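Local coordinates for protein peptidyl-prolyl cis-trans isomerase ([Pseudomonas syringae] pv. tomato str. DC3000, PDB 5XB0) that probably catalyses the cis-trans isomerisation of peptide bonds that precede proline in proteins, here represented by its FKBP-type domain, at residues V52-V57 and Q73-D78; M91-K96 and I126-V131; S79-W84 and L99-D104. One frame throughout, in Å; residues are numbered along the deposited sequence.

Interaction 1 (V52-V57 and Q73-D78); sequences VEVRYV and QWFRLD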
ATOM      1  N   VAL A  52     -12.952  -2.363   5.484  1.00 15.11           N
ATOM      2  CA  VAL A  52     -12.809  -1.004   4.977  1.00 12.84           C
ATOM      3  C   VAL A  52     -13.538  -0.863   3.658  1.00 15.79           C
ATOM      4  O   VAL A  52     -13.550  -1.781   2.838  1.00 15.30           O
ATOM      5  CB  VAL A  52     -11.324  -0.613   4.787  1.00 15.00           C
ATOM      6  CG1 VAL A  52     -10.619  -0.606   6.125  1.00 18.22           C
ATOM      7  CG2 VAL A  52     -10.593  -1.559   3.810  1.00 15.79           C
ATOM      8  N   GLU A  53     -14.180   0.279   3.465  1.00 13.16           N
ATOM      9  CA  GLU A  53     -14.757   0.605   2.169  1.00 15.41           C
ATOM     10  C   GLU A  53     -13.879   1.693   1.589  1.00 15.60           C
ATOM     11  O   GLU A  53     -13.737   2.762   2.188  1.00 14.49           O
ATOM     12  CB  GLU A  53     -16.209   1.067   2.287  1.00 13.58           C
ATOM     13  CG  GLU A  53     -16.910   1.197   0.932  1.00 17.01           C
ATOM     14  CD  GLU A  53     -18.288   1.837   1.025  1.00 20.11           C
ATOM     15  OE1 GLU A  53     -18.532   2.629   1.959  1.00 21.43           O
ATOM     16  OE2 GLU A  53     -19.143   1.542   0.158  1.00 25.82           O
ATOM     17  N   VAL A  54     -13.274   1.426   0.432  1.00 14.26           N
ATOM     18  CA  VAL A  54     -12.256   2.315  -0.100  1.00 13.90           C
ATOM     19  C   VAL A  54     -12.434   2.628  -1.581  1.00 14.25           C
ATOM     20  O   VAL A  54     -13.054   1.871  -2.320  1.00 17.23           O
ATOM     21  CB  VAL A  54     -10.837   1.720   0.087  1.00 13.77           C
ATOM     22  CG1 VAL A  54     -10.483   1.653   1.579  1.00 15.41           C
ATOM     23  CG2 VAL A  54     -10.734   0.338  -0.589  1.00 14.80           C
ATOM     24  N   ARG A  55     -11.897   3.771  -1.991  1.00 14.02           N
ATOM     25  CA  ARG A  55     -11.484   3.974  -3.369  1.00 12.60           C
ATOM     26  C   ARG A  55      -9.976   3.876  -3.370  1.00 15.32           C
ATOM     27  O   ARG A  55      -9.328   4.301  -2.409  1.00 14.30           O
ATOM     28  CB  ARG A  55     -11.910   5.339  -3.901  1.00 15.88           C
ATOM     29  CG  ARG A  55     -13.382   5.569  -3.981  1.00 20.04           C
ATOM     30  CD  ARG A  55     -13.651   6.882  -4.698  1.00 21.77           C
ATOM     31  NE  ARG A  55     -15.067   7.024  -4.983  1.00 26.17           N
ATOM     32  CZ  ARG A  55     -15.927   7.592  -4.153  1.00 23.30           C
ATOM     33  NH1 ARG A  55     -15.506   8.085  -2.997  1.00 27.18           N
ATOM     34  NH2 ARG A  55     -17.204   7.679  -4.485  1.00 24.19           N
ATOM     35  N   TYR A  56      -9.397   3.343  -4.441  1.00 13.66           N
ATOM     36  CA  TYR A  56      -7.949   3.210  -4.468  1.00 12.37           C
ATOM     37  C   TYR A  56      -7.393   3.182  -5.883  1.00 13.40           C
ATOM     38  O   TYR A  56      -8.070   2.817  -6.836  1.00 14.30           O
ATOM     39  CB  TYR A  56      -7.496   1.951  -3.717  1.00 12.72           C
ATOM     40  CG  TYR A  56      -7.866   0.654  -4.401  1.00 12.87           C
ATOM     41  CD1 TYR A  56      -9.127   0.094  -4.225  1.00 15.47           C
ATOM     42  CD2 TYR A  56      -6.963  -0.009  -5.228  1.00 14.08           C
ATOM     43  CE1 TYR A  56      -9.490  -1.094  -4.866  1.00 16.51           C
ATOM     44  CE2 TYR A  56      -7.318  -1.199  -5.878  1.00 16.34           C
ATOM     45  CZ  TYR A  56      -8.577  -1.741  -5.676  1.00 19.14           C
ATOM     46  OH  TYR A  56      -8.942  -2.912  -6.308  1.00 19.74           O
ATOM     47  N   VAL A  57      -6.132   3.572  -5.983  1.00 12.64           N
ATOM     48  CA  VAL A  57      -5.355   3.370  -7.195  1.00 12.69           C
ATOM     49  C   VAL A  57      -4.044   2.741  -6.759  1.00 14.05           C
ATOM     50  O   VAL A  57      -3.366   3.270  -5.888  1.00 17.39           O
ATOM     51  CB  VAL A  57      -5.096   4.677  -7.955  1.00 13.42           C
ATOM     52  CG1 VAL A  57      -4.268   4.384  -9.211  1.00 16.77           C
ATOM     53  CG2 VAL A  57      -6.409   5.324  -8.354  1.00 16.72           C
ATOM     54  N   GLN A  73     -15.386   0.236  -2.624  1.00 16.00           N
ATOM     55  CA  GLN A  73     -15.321  -1.216  -2.564  1.00 16.44           C
ATOM     56  C   GLN A  73     -14.975  -1.688  -1.158  1.00 14.83           C
ATOM     57  O   GLN A  73     -14.051  -1.157  -0.552  1.00 16.16           O
ATOM     58  CB  GLN A  73     -14.275  -1.712  -3.566  1.00 19.55           C
ATOM     59  CG  GLN A  73     -14.204  -3.197  -3.714  1.00 23.84           C
ATOM     60  CD  GLN A  73     -13.429  -3.615  -4.945  1.00 24.50           C
ATOM     61  OE1 GLN A  73     -12.871  -2.778  -5.669  1.00 21.47           O
ATOM     62  NE2 GLN A  73     -13.391  -4.921  -5.194  1.00 23.44           N
ATOM     63  N   TRP A  74     -15.706  -2.691  -0.661  1.00 16.38           N
ATOM     64  CA  TRP A  74     -15.444  -3.295   0.651  1.00 16.23           C
ATOM     65  C   TRP A  74     -14.386  -4.393   0.602  1.00 16.73           C
ATOM     66  O   TRP A  74     -14.419  -5.261  -0.285  1.00 18.86           O
ATOM     67  CB  TRP A  74     -16.729  -3.886   1.243  1.00 18.73           C
ATOM     68  CG  TRP A  74     -17.710  -2.873   1.741  1.00 18.79           C
ATOM     69  CD1 TRP A  74     -18.829  -2.429   1.101  1.00 23.33           C
ATOM     70  CD2 TRP A  74     -17.663  -2.180   2.995  1.00 16.38           C
ATOM     71  NE1 TRP A  74     -19.481  -1.502   1.877  1.00 22.60           N
ATOM     72  CE2 TRP A  74     -18.789  -1.338   3.050  1.00 17.91           C
ATOM     73  CE3 TRP A  74     -16.777  -2.190   4.075  1.00 17.05           C
ATOM     74  CZ2 TRP A  74     -19.046  -0.498   4.134  1.00 19.67           C
ATOM     75  CZ3 TRP A  74     -17.045  -1.366   5.164  1.00 19.05           C
ATOM     76  CH2 TRP A  74     -18.166  -0.530   5.179  1.00 20.63           C
ATOM     77  N   PHE A  75     -13.468  -4.356   1.570  1.00 15.32           N
ATOM     78  CA  PHE A  75     -12.451  -5.402   1.756  1.00 14.27           C
ATOM     79  C   PHE A  75     -12.340  -5.786   3.227  1.00 16.12           C
ATOM     80  O   PHE A  75     -12.442  -4.932   4.102  1.00 15.67           O
ATOM     81  CB  PHE A  75     -11.076  -4.931   1.281  1.00 14.73           C
ATOM     82  CG  PHE A  75     -10.994  -4.651  -0.179  1.00 16.35           C
ATOM     83  CD1 PHE A  75     -10.947  -5.692  -1.096  1.00 20.88           C
ATOM     84  CD2 PHE A  75     -10.946  -3.350  -0.645  1.00 16.08           C
ATOM     85  CE1 PHE A  75     -10.855  -5.431  -2.450  1.00 23.62           C
ATOM     86  CE2 PHE A  75     -10.855  -3.085  -1.999  1.00 19.29           C
ATOM     87  CZ  PHE A  75     -10.810  -4.130  -2.902  1.00 20.18           C
ATOM     88  N   ARG A  76     -12.106  -7.066   3.501  1.00 14.52           N
ATOM     89  CA  ARG A  76     -11.732  -7.496   4.846  1.00 15.23           C
ATOM     90  C   ARG A  76     -10.255  -7.229   5.076  1.00 16.22           C
ATOM     91  O   ARG A  76      -9.416  -7.651   4.274  1.00 16.22           O
ATOM     92  CB  ARG A  76     -12.028  -8.986   5.049  1.00 18.07           C
ATOM     93  CG  ARG A  76     -13.491  -9.296   5.163  1.00 21.70           C
ATOM     94  CD  ARG A  76     -13.741 -10.778   5.312  1.00 25.82           C
ATOM     95  NE  ARG A  76     -13.055 -11.336   6.472  1.00 26.95           N
ATOM     96  CZ  ARG A  76     -13.529 -12.341   7.200  1.00 41.90           C
ATOM     97  NH1 ARG A  76     -14.700 -12.886   6.893  1.00 42.83           N
ATOM     98  NH2 ARG A  76     -12.842 -12.792   8.239  1.00 36.33           N
ATOM     99  N   LEU A  77      -9.928  -6.530   6.157  1.00 16.72           N
ATOM    100  CA  LEU A  77      -8.521  -6.257   6.460  1.00 18.54           C
ATOM    101  C   LEU A  77      -7.710  -7.530   6.702  1.00 20.20           C
ATOM    102  O   LEU A  77      -6.500  -7.545   6.467  1.00 22.88           O
ATOM    103  CB  LEU A  77      -8.398  -5.335   7.674  1.00 20.73           C
ATOM    104  CG  LEU A  77      -8.545  -3.845   7.382  1.00 19.97           C
ATOM    105  CD1 LEU A  77      -8.041  -3.044   8.565  1.00 16.55           C
ATOM    106  CD2 LEU A  77      -7.804  -3.444   6.107  1.00 17.84           C
ATOM    107  N   ASP A  78      -8.353  -8.600   7.165  1.00 18.62           N
ATOM    108  CA  ASP A  78      -7.613  -9.831   7.416  1.00 21.95           C
ATOM    109  C   ASP A  78      -7.373 -10.635   6.139  1.00 22.20           C
ATOM    110  O   ASP A  78      -6.801 -11.731   6.182  1.00 25.40           O
ATOM    111  CB  ASP A  78      -8.316 -10.707   8.479  1.00 24.92           C
ATOM    112  CG  ASP A  78      -9.697 -11.218   8.054  1.00 27.39           C
ATOM    113  OD1 ASP A  78     -10.081 -11.149   6.864  1.00 23.21           O
ATOM    114  OD2 ASP A  78     -10.411 -11.719   8.954  1.00 29.14           O
TER
HETATM  115  O   HOH W   1     -21.814   0.351   1.429  1.00 35.45           O
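Val-52 and Phe-75 form a hydrogen-bonded antiparallel pair in the curved sheet of the FKBP fold, where strand 73-76 runs beside strand 51-59. Four backbone hydrogen bonds join Val-52 to Phe-75 and Val-54 to Gln-73, and the axes of the two segments approach to 4.6 Å.

On the face carrying Glu-53 and Trp-74, the flat indole makes a shelf for the glutamate chain. Glu-53 CB rests over the centre of the six-membered ring, 3.5 Å from its centroid. CG, anti to the backbone N (chi1 -171°), starts an extended chain whose carboxylate stacks on the indole with the planes 15° apart, so a long, flat-ended chain suits this surface. Water 1 bridges Glu-53 OE2 and Trp-74 NE1 at the indole edge.

The face carrying Val-52, Val-54 and Phe-75 is mostly apolar. Val-54 CG2 is a knob against the rim of the Phe-75 ring, 3.7 Å from CD2 and in the ring plane. Farther along that rim, Tyr-56 CE1 comes to 3.7 Å from Phe-75 CE2, with the ring planes at 67°. Gln-73 OE1 lies at the edge of the Tyr-56 ring, 3.9 Å from Tyr-56 CE1, while the phenol OH hydrogen-bonds Asp-67. At the far end, branched side chains meet at about a right angle, with Val-52 CG1 4.0 Å from Leu-77 CD2.

Interaction 2 (M91-K96 and I126-V131); sequences MPTGAK and IELIAV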
ATOM      1  N   MET A  91      -5.905   4.601   9.908  1.00 13.38           N
ATOM      2  CA  MET A  91      -6.521   5.558   9.000  1.00 12.18           C
ATOM      3  C   MET A  91      -7.954   5.905   9.387  1.00 13.05           C
ATOM      4  O   MET A  91      -8.802   5.027   9.467  1.00 13.46           O
ATOM      5  CB  MET A  91      -6.497   4.997   7.580  1.00 13.03           C
ATOM      6  CG  MET A  91      -6.872   6.025   6.538  1.00 13.44           C
ATOM      7  SD  MET A  91      -6.717   5.351   4.875  1.00 13.43           S
ATOM      8  CE  MET A  91      -7.042   6.820   3.895  1.00 13.19           C
ATOM      9  N   PRO A  92      -8.236   7.195   9.628  1.00 12.91           N
ATOM     10  CA  PRO A  92      -9.605   7.594   9.977  1.00 12.14           C
ATOM     11  C   PRO A  92     -10.498   7.724   8.741  1.00 13.99           C
ATOM     12  O   PRO A  92     -10.025   8.155   7.687  1.00 14.31           O
ATOM     13  CB  PRO A  92      -9.414   8.950  10.662  1.00 17.18           C
ATOM     14  CG  PRO A  92      -8.176   9.503  10.045  1.00 21.46           C
ATOM     15  CD  PRO A  92      -7.294   8.328   9.675  1.00 13.93           C
ATOM     16  N   THR A  93     -11.767   7.355   8.875  1.00 13.89           N
ATOM     17  CA  THR A  93     -12.708   7.518   7.772  1.00 13.37           C
ATOM     18  C   THR A  93     -12.705   8.972   7.297  1.00 12.32           C
ATOM     19  O   THR A  93     -12.675   9.901   8.106  1.00 14.89           O
ATOM     20  CB  THR A  93     -14.111   7.085   8.180  1.00 14.22           C
ATOM     21  OG1 THR A  93     -14.088   5.690   8.523  1.00 16.26           O
ATOM     22  CG2 THR A  93     -15.086   7.291   7.048  1.00 19.48           C
ATOM     23  N   GLY A  94     -12.677   9.168   5.982  1.00 12.57           N
ATOM     24  CA  GLY A  94     -12.626  10.508   5.421  1.00 13.24           C
ATOM     25  C   GLY A  94     -11.244  10.912   4.928  1.00 14.53           C
ATOM     26  O   GLY A  94     -11.101  11.833   4.112  1.00 17.77           O
ATOM     27  N   ALA A  95     -10.214  10.244   5.424  1.00 13.27           N
ATOM     28  CA  ALA A  95      -8.856  10.587   5.010  1.00 14.48           C
ATOM     29  C   ALA A  95      -8.555  10.101   3.589  1.00 12.08           C
ATOM     30  O   ALA A  95      -9.200   9.175   3.082  1.00 14.62           O
ATOM     31  CB  ALA A  95      -7.839  10.010   5.982  1.00 14.63           C
ATOM     32  N   LYS A  96      -7.575  10.747   2.961  1.00 12.42           N
ATOM     33  CA  LYS A  96      -6.977  10.289   1.703  1.00 12.96           C
ATOM     34  C   LYS A  96      -5.480  10.185   1.945  1.00 14.29           C
ATOM     35  O   LYS A  96      -4.833  11.185   2.297  1.00 14.45           O
ATOM     36  CB  LYS A  96      -7.259  11.252   0.542  1.00 13.70           C
ATOM     37  CG  LYS A  96      -8.734  11.501   0.249  1.00 26.97           C
ATOM     38  CD  LYS A  96      -8.912  12.051  -1.173  1.00 33.20           C
ATOM     39  CE  LYS A  96     -10.120  12.974  -1.286  1.00 46.92           C
ATOM     40  NZ  LYS A  96      -9.894  14.269  -0.579  1.00 42.90           N
ATOM     41  N   ILE A 126      -5.285   5.942  -1.490  1.00 12.85           N
ATOM     42  CA  ILE A 126      -6.472   5.348  -0.883  1.00 12.27           C
ATOM     43  C   ILE A 126      -7.340   6.407  -0.227  1.00 13.90           C
ATOM     44  O   ILE A 126      -6.844   7.240   0.519  1.00 13.65           O
ATOM     45  CB  ILE A 126      -6.087   4.297   0.179  1.00 13.39           C
ATOM     46  CG1 ILE A 126      -5.240   3.190  -0.449  1.00 16.17           C
ATOM     47  CG2 ILE A 126      -7.330   3.720   0.852  1.00 15.13           C
ATOM     48  CD1 ILE A 126      -4.721   2.197   0.543  1.00 18.68           C
ATOM     49  N   GLU A 127      -8.631   6.381  -0.529  1.00 13.84           N
ATOM     50  CA  GLU A 127      -9.615   7.184   0.192  1.00 15.38           C
ATOM     51  C   GLU A 127     -10.460   6.254   1.046  1.00 13.94           C
ATOM     52  O   GLU A 127     -11.053   5.303   0.532  1.00 14.46           O
ATOM     53  CB  GLU A 127     -10.508   7.976  -0.764  1.00 19.40           C
ATOM     54  CG  GLU A 127     -11.500   8.864  -0.004  1.00 21.15           C
ATOM     55  CD  GLU A 127     -12.390   9.691  -0.902  1.00 28.64           C
ATOM     56  OE1 GLU A 127     -12.936  10.701  -0.401  1.00 33.09           O
ATOM     57  OE2 GLU A 127     -12.551   9.330  -2.093  1.00 24.27           O
ATOM     58  N   LEU A 128     -10.505   6.505   2.351  1.00 12.35           N
ATOM     59  CA  LEU A 128     -11.287   5.639   3.224  1.00 13.55           C
ATOM     60  C   LEU A 128     -12.705   6.209   3.370  1.00 15.07           C
ATOM     61  O   LEU A 128     -12.915   7.262   3.974  1.00 15.23           O
ATOM     62  CB  LEU A 128     -10.602   5.483   4.583  1.00 13.20           C
ATOM     63  CG  LEU A 128     -11.282   4.511   5.545  1.00 13.36           C
ATOM     64  CD1 LEU A 128     -11.366   3.070   4.997  1.00 15.51           C
ATOM     65  CD2 LEU A 128     -10.558   4.518   6.869  1.00 12.91           C
ATOM     66  N   ILE A 129     -13.675   5.504   2.804  1.00 13.56           N
ATOM     67  CA  ILE A 129     -15.048   5.989   2.740  1.00 15.04           C
ATOM     68  C   ILE A 129     -15.849   5.596   3.976  1.00 17.82           C
ATOM     69  O   ILE A 129     -16.684   6.365   4.470  1.00 18.19           O
ATOM     70  CB  ILE A 129     -15.755   5.444   1.479  1.00 14.88           C
ATOM     71  CG1 ILE A 129     -14.952   5.794   0.229  1.00 21.11           C
ATOM     72  CG2 ILE A 129     -17.177   5.980   1.366  1.00 18.35           C
ATOM     73  CD1 ILE A 129     -14.732   7.263   0.064  1.00 21.71           C
ATOM     74  N   ALA A 130     -15.594   4.384   4.464  1.00 16.20           N
ATOM     75  CA  ALA A 130     -16.314   3.845   5.607  1.00 16.37           C
ATOM     76  C   ALA A 130     -15.569   2.643   6.178  1.00 16.07           C
ATOM     77  O   ALA A 130     -14.703   2.061   5.534  1.00 17.00           O
ATOM     78  CB  ALA A 130     -17.728   3.449   5.215  1.00 17.86           C
ATOM     79  N   VAL A 131     -15.900   2.301   7.411  1.00 16.28           N
ATOM     80  CA  VAL A 131     -15.387   1.089   8.032  1.00 15.23           C
ATOM     81  C   VAL A 131     -16.546   0.360   8.678  1.00 19.99           C
ATOM     82  O   VAL A 131     -17.600   0.947   8.935  1.00 18.68           O
ATOM     83  CB  VAL A 131     -14.299   1.372   9.098  1.00 18.88           C
ATOM     84  CG1 VAL A 131     -13.111   2.138   8.485  1.00 17.01           C
ATOM     85  CG2 VAL A 131     -14.890   2.112  10.281  1.00 23.08           C
TER
HETATM   86  O   HOH W   2     -16.830   4.804   9.036  1.00 22.19           O
HETATM   87  O   HOH W   3     -11.711  12.018   1.338  1.00 40.03           O
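Gly-94 and Ala-95 meet Leu-128 through two backbone hydrogen bonds: Gly-94 N donates a hydrogen bond to Leu-128 O at 2.8 Å, and Leu-128 N donates one to Ala-95 O at 3.1 Å. Both are nearly straight. Beyond them, Lys-96 and Glu-127 form a non-hydrogen-bonded antiparallel pair, in which Lys-96 CA makes a CA-H...O contact with Ile-126 O.

Residues Pro-92 to Ala-95 form a type II beta turn, closed by Ala-95 N bonding to Pro-92 O, that leads from the loop after helix 82-87 into strand 96-101 of the FKBP sheet. Thr-93 and Gly-94 are the corner residues; Gly-94, at i+2, has a positive phi of 103°, where a CB would jam against the preceding carbonyl oxygen. Farther along strand 122-132, Ile-129 and Ala-130 both face Glu-53 of strand 51-59, a classic beta bulge.

The apolar pair is Met-91 with Leu-128, whose CB is directed toward 91-96. The unbranched, extended thioether runs alongside the leucine in the opposite direction, bringing Met-91 CE to 3.9 Å from Leu-128 CB. Methyl-to-carbonyl packing adds Leu-128 CD2 at 3.2 Å from Met-91 O, an oxygen buried without a polar partner, and Thr-93 CG2 at 3.2 Å from Ile-129 O.

Polar side chains work mainly through water and outside partners. Water 2 links Thr-93 OG1 to Val-131 N, and the same hydroxyl hydrogen-bonds Pro-44 O. Lys-96 and Glu-127 lie side by side, but Lys-96 NZ remains 4.7 Å from Glu-127 OE1 and instead bonds Thr-39 OG1.

Interaction 3 (S79-W84 and L99-D104); sequences SVISGW and LVIPSD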
ATOM      1  N   SER A  79      -7.793 -10.094   4.997  1.00 15.91           N
ATOM      2  CA  SER A  79      -7.768 -10.871   3.768  1.00 16.02           C
ATOM      3  C   SER A  79      -7.128 -10.137   2.600  1.00 22.55           C
ATOM      4  O   SER A  79      -7.238 -10.571   1.451  1.00 25.91           O
ATOM      5  CB  SER A  79      -9.187 -11.289   3.386  1.00 15.60           C
ATOM      6  OG  SER A  79      -9.717 -12.171   4.349  1.00 19.80           O
ATOM      7  N   VAL A  80      -6.453  -9.033   2.895  1.00 16.74           N
ATOM      8  CA  VAL A  80      -5.743  -8.252   1.888  1.00 16.44           C
ATOM      9  C   VAL A  80      -4.235  -8.334   2.142  1.00 18.74           C
ATOM     10  O   VAL A  80      -3.797  -8.978   3.105  1.00 18.85           O
ATOM     11  CB  VAL A  80      -6.189  -6.769   1.887  1.00 18.11           C
ATOM     12  CG1 VAL A  80      -7.638  -6.654   1.421  1.00 21.51           C
ATOM     13  CG2 VAL A  80      -6.009  -6.158   3.264  1.00 19.68           C
ATOM     14  N   ILE A  81      -3.438  -7.695   1.289  1.00 17.18           N
ATOM     15  CA  ILE A  81      -1.990  -7.718   1.505  1.00 15.92           C
ATOM     16  C   ILE A  81      -1.688  -7.141   2.882  1.00 15.66           C
ATOM     17  O   ILE A  81      -2.395  -6.250   3.369  1.00 14.91           O
ATOM     18  CB  ILE A  81      -1.194  -6.949   0.420  1.00 16.79           C
ATOM     19  CG1 ILE A  81      -1.728  -5.536   0.241  1.00 15.15           C
ATOM     20  CG2 ILE A  81      -1.228  -7.704  -0.918  1.00 20.24           C
ATOM     21  CD1 ILE A  81      -0.830  -4.654  -0.602  1.00 19.91           C
ATOM     22  N   SER A  82      -0.663  -7.677   3.532  1.00 15.29           N
ATOM     23  CA  SER A  82      -0.452  -7.361   4.935  1.00 14.58           C
ATOM     24  C   SER A  82      -0.139  -5.884   5.160  1.00 13.98           C
ATOM     25  O   SER A  82      -0.426  -5.363   6.230  1.00 15.30           O
ATOM     26  CB  SER A  82       0.645  -8.260   5.527  1.00 20.83           C
ATOM     27  OG  SER A  82       1.828  -8.206   4.767  1.00 27.79           O
ATOM     28  N   GLY A  83       0.407  -5.200   4.158  1.00 12.82           N
ATOM     29  CA  GLY A  83       0.667  -3.778   4.278  1.00 12.88           C
ATOM     30  C   GLY A  83      -0.612  -2.970   4.457  1.00 14.68           C
ATOM     31  O   GLY A  83      -0.625  -1.965   5.159  1.00 14.60           O
ATOM     32  N   TRP A  84      -1.697  -3.401   3.813  1.00 12.75           N
ATOM     33  CA  TRP A  84      -2.995  -2.753   4.058  1.00 12.63           C
ATOM     34  C   TRP A  84      -3.500  -3.067   5.467  1.00 13.61           C
ATOM     35  O   TRP A  84      -4.012  -2.195   6.173  1.00 13.51           O
ATOM     36  CB  TRP A  84      -4.048  -3.203   3.039  1.00 12.17           C
ATOM     37  CG  TRP A  84      -4.040  -2.478   1.718  1.00 13.14           C
ATOM     38  CD1 TRP A  84      -2.955  -1.996   1.046  1.00 15.17           C
ATOM     39  CD2 TRP A  84      -5.183  -2.165   0.919  1.00 15.19           C
ATOM     40  NE1 TRP A  84      -3.355  -1.399  -0.129  1.00 15.39           N
ATOM     41  CE2 TRP A  84      -4.718  -1.496  -0.230  1.00 16.08           C
ATOM     42  CE3 TRP A  84      -6.558  -2.394   1.064  1.00 20.10           C
ATOM     43  CZ2 TRP A  84      -5.580  -1.041  -1.227  1.00 19.14           C
ATOM     44  CZ3 TRP A  84      -7.420  -1.939   0.068  1.00 21.47           C
ATOM     45  CH2 TRP A  84      -6.923  -1.277  -1.063  1.00 17.73           C
ATOM     46  N   LEU A  99       0.200   5.491   0.312  1.00 13.00           N
ATOM     47  CA  LEU A  99       0.975   4.454   0.990  1.00 13.55           C
ATOM     48  C   LEU A  99       2.018   3.889   0.057  1.00 12.96           C
ATOM     49  O   LEU A  99       1.695   3.513  -1.067  1.00 16.24           O
ATOM     50  CB  LEU A  99       0.079   3.306   1.468  1.00 15.62           C
ATOM     51  CG  LEU A  99      -1.020   3.604   2.475  1.00 13.30           C
ATOM     52  CD1 LEU A  99      -1.749   2.304   2.829  1.00 16.54           C
ATOM     53  CD2 LEU A  99      -0.441   4.253   3.733  1.00 16.13           C
ATOM     54  N   VAL A 100       3.253   3.785   0.526  1.00 12.43           N
ATOM     55  CA  VAL A 100       4.278   3.053  -0.202  1.00 10.50           C
ATOM     56  C   VAL A 100       4.575   1.806   0.606  1.00 12.79           C
ATOM     57  O   VAL A 100       4.956   1.895   1.769  1.00 14.70           O
ATOM     58  CB  VAL A 100       5.568   3.872  -0.405  1.00 12.78           C
ATOM     59  CG1 VAL A 100       6.555   3.096  -1.267  1.00 15.83           C
ATOM     60  CG2 VAL A 100       5.248   5.206  -1.067  1.00 17.30           C
ATOM     61  N   ILE A 101       4.380   0.649  -0.012  1.00 12.44           N
ATOM     62  CA  ILE A 101       4.417  -0.622   0.704  1.00 12.17           C
ATOM     63  C   ILE A 101       5.570  -1.466   0.181  1.00 12.09           C
ATOM     64  O   ILE A 101       5.629  -1.762  -1.021  1.00 14.40           O
ATOM     65  CB  ILE A 101       3.063  -1.366   0.540  1.00 14.49           C
ATOM     66  CG1 ILE A 101       1.929  -0.455   1.041  1.00 14.71           C
ATOM     67  CG2 ILE A 101       3.067  -2.700   1.268  1.00 12.66           C
ATOM     68  CD1 ILE A 101       0.544  -1.029   0.875  1.00 17.94           C
ATOM     69  N   PRO A 102       6.502  -1.853   1.072  1.00 13.71           N
ATOM     70  CA  PRO A 102       7.615  -2.711   0.635  1.00 13.28           C
ATOM     71  C   PRO A 102       7.114  -4.050   0.150  1.00 13.62           C
ATOM     72  O   PRO A 102       6.039  -4.497   0.569  1.00 15.12           O
ATOM     73  CB  PRO A 102       8.481  -2.865   1.898  1.00 15.64           C
ATOM     74  CG  PRO A 102       7.550  -2.608   3.024  1.00 18.36           C
ATOM     75  CD  PRO A 102       6.530  -1.601   2.523  1.00 13.73           C
ATOM     76  N   SER A 103       7.866  -4.679  -0.747  1.00 16.43           N
ATOM     77  CA  SER A 103       7.358  -5.889  -1.373  1.00 14.56           C
ATOM     78  C   SER A 103       7.105  -6.971  -0.337  1.00 11.99           C
ATOM     79  O   SER A 103       6.201  -7.786  -0.533  1.00 15.05           O
ATOM     80  CB  SER A 103       8.298  -6.404  -2.471  1.00 16.52           C
ATOM     81  OG  SER A 103       9.470  -6.989  -1.940  1.00 17.81           O
ATOM     82  N   ASP A 104       7.838  -6.980   0.783  1.00 14.51           N
ATOM     83  CA  ASP A 104       7.593  -8.054   1.751  1.00 14.04           C
ATOM     84  C   ASP A 104       6.279  -7.846   2.522  1.00 14.96           C
ATOM     85  O   ASP A 104       5.864  -8.708   3.295  1.00 18.94           O
ATOM     86  CB  ASP A 104       8.792  -8.264   2.711  1.00 15.90           C
ATOM     87  CG  ASP A 104       9.138  -7.053   3.571  1.00 20.28           C
ATOM     88  OD1 ASP A 104       8.300  -6.160   3.770  1.00 21.10           O
ATOM     89  OD2 ASP A 104      10.283  -7.036   4.097  1.00 22.15           O
TER
HETATM   90  O   HOH W   4       3.470 -10.105   3.661  1.00 26.61           O
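Gly-83, in the first turn of helix 82-87, faces Ile-101 at the end of strand 96-101, their CA atoms 6.1 Å apart. The absence of a side chain permits this approach: a CB on Gly-83 would collide with Ile-101 CG2, which instead rests 4.0 Å from the glycine CA.

Ile-101 supplies two apolar branches. Its CG2 stands anti to the backbone N, beside the glycine, whereas the CG1 branch reaches the indole edge of Trp-84, where Ile-101 CD1 lies 3.6 Å from Trp-84 CD1, in the ring plane. The same methyl lies 4.1 Å from CD1 of Ile-81, the N-cap residue of the helix. A beta-branched residue suits this place because its separate arms serve the helix backbone and the side chains of Trp-84 and Ile-81.

At the polar margin, water 4 donates to both Ser-82 OG, at 2.7 Å, and Asp-104 O, at 2.8 Å. Ser-82 OG also hydrogen-bonds Gln-105 OE1.

The contact joins the short helix to the concave side of the FKBP sheet, where Trp-84 probably forms the floor of the proline-binding pocket, as in other FKBPs. Trp-84 meets the rings of Tyr-56 and Phe-124 edge-to-face, and Ile-101 also packs on Phe-124 of strand 122-132.

Overall arrangement
All three contacts belong to the FKBP-type domain and reach one sheet. Interactions 1 and 2, with centres about 9 Å apart, lie on neighbouring strands: Glu-53 N sits 2.8 Å from Ala-130 O, a probable hydrogen bond at the bulge. Trp-84 connects the other pairs, its CZ3 3.9 Å from Phe-75 CD2 of interaction 1 and its CE2 3.8 Å from Ile-126 CD1 of interaction 2, although the centres of interactions 2 and 3 are about 17 Å apart. A tartrate, probably from crystallisation, lies about 4 Å from the Tyr-56 side chain and hydrogen-bonds Ile-81 N, consistent with the aromatic substrate pocket of FKBPs between interactions 1 and 3.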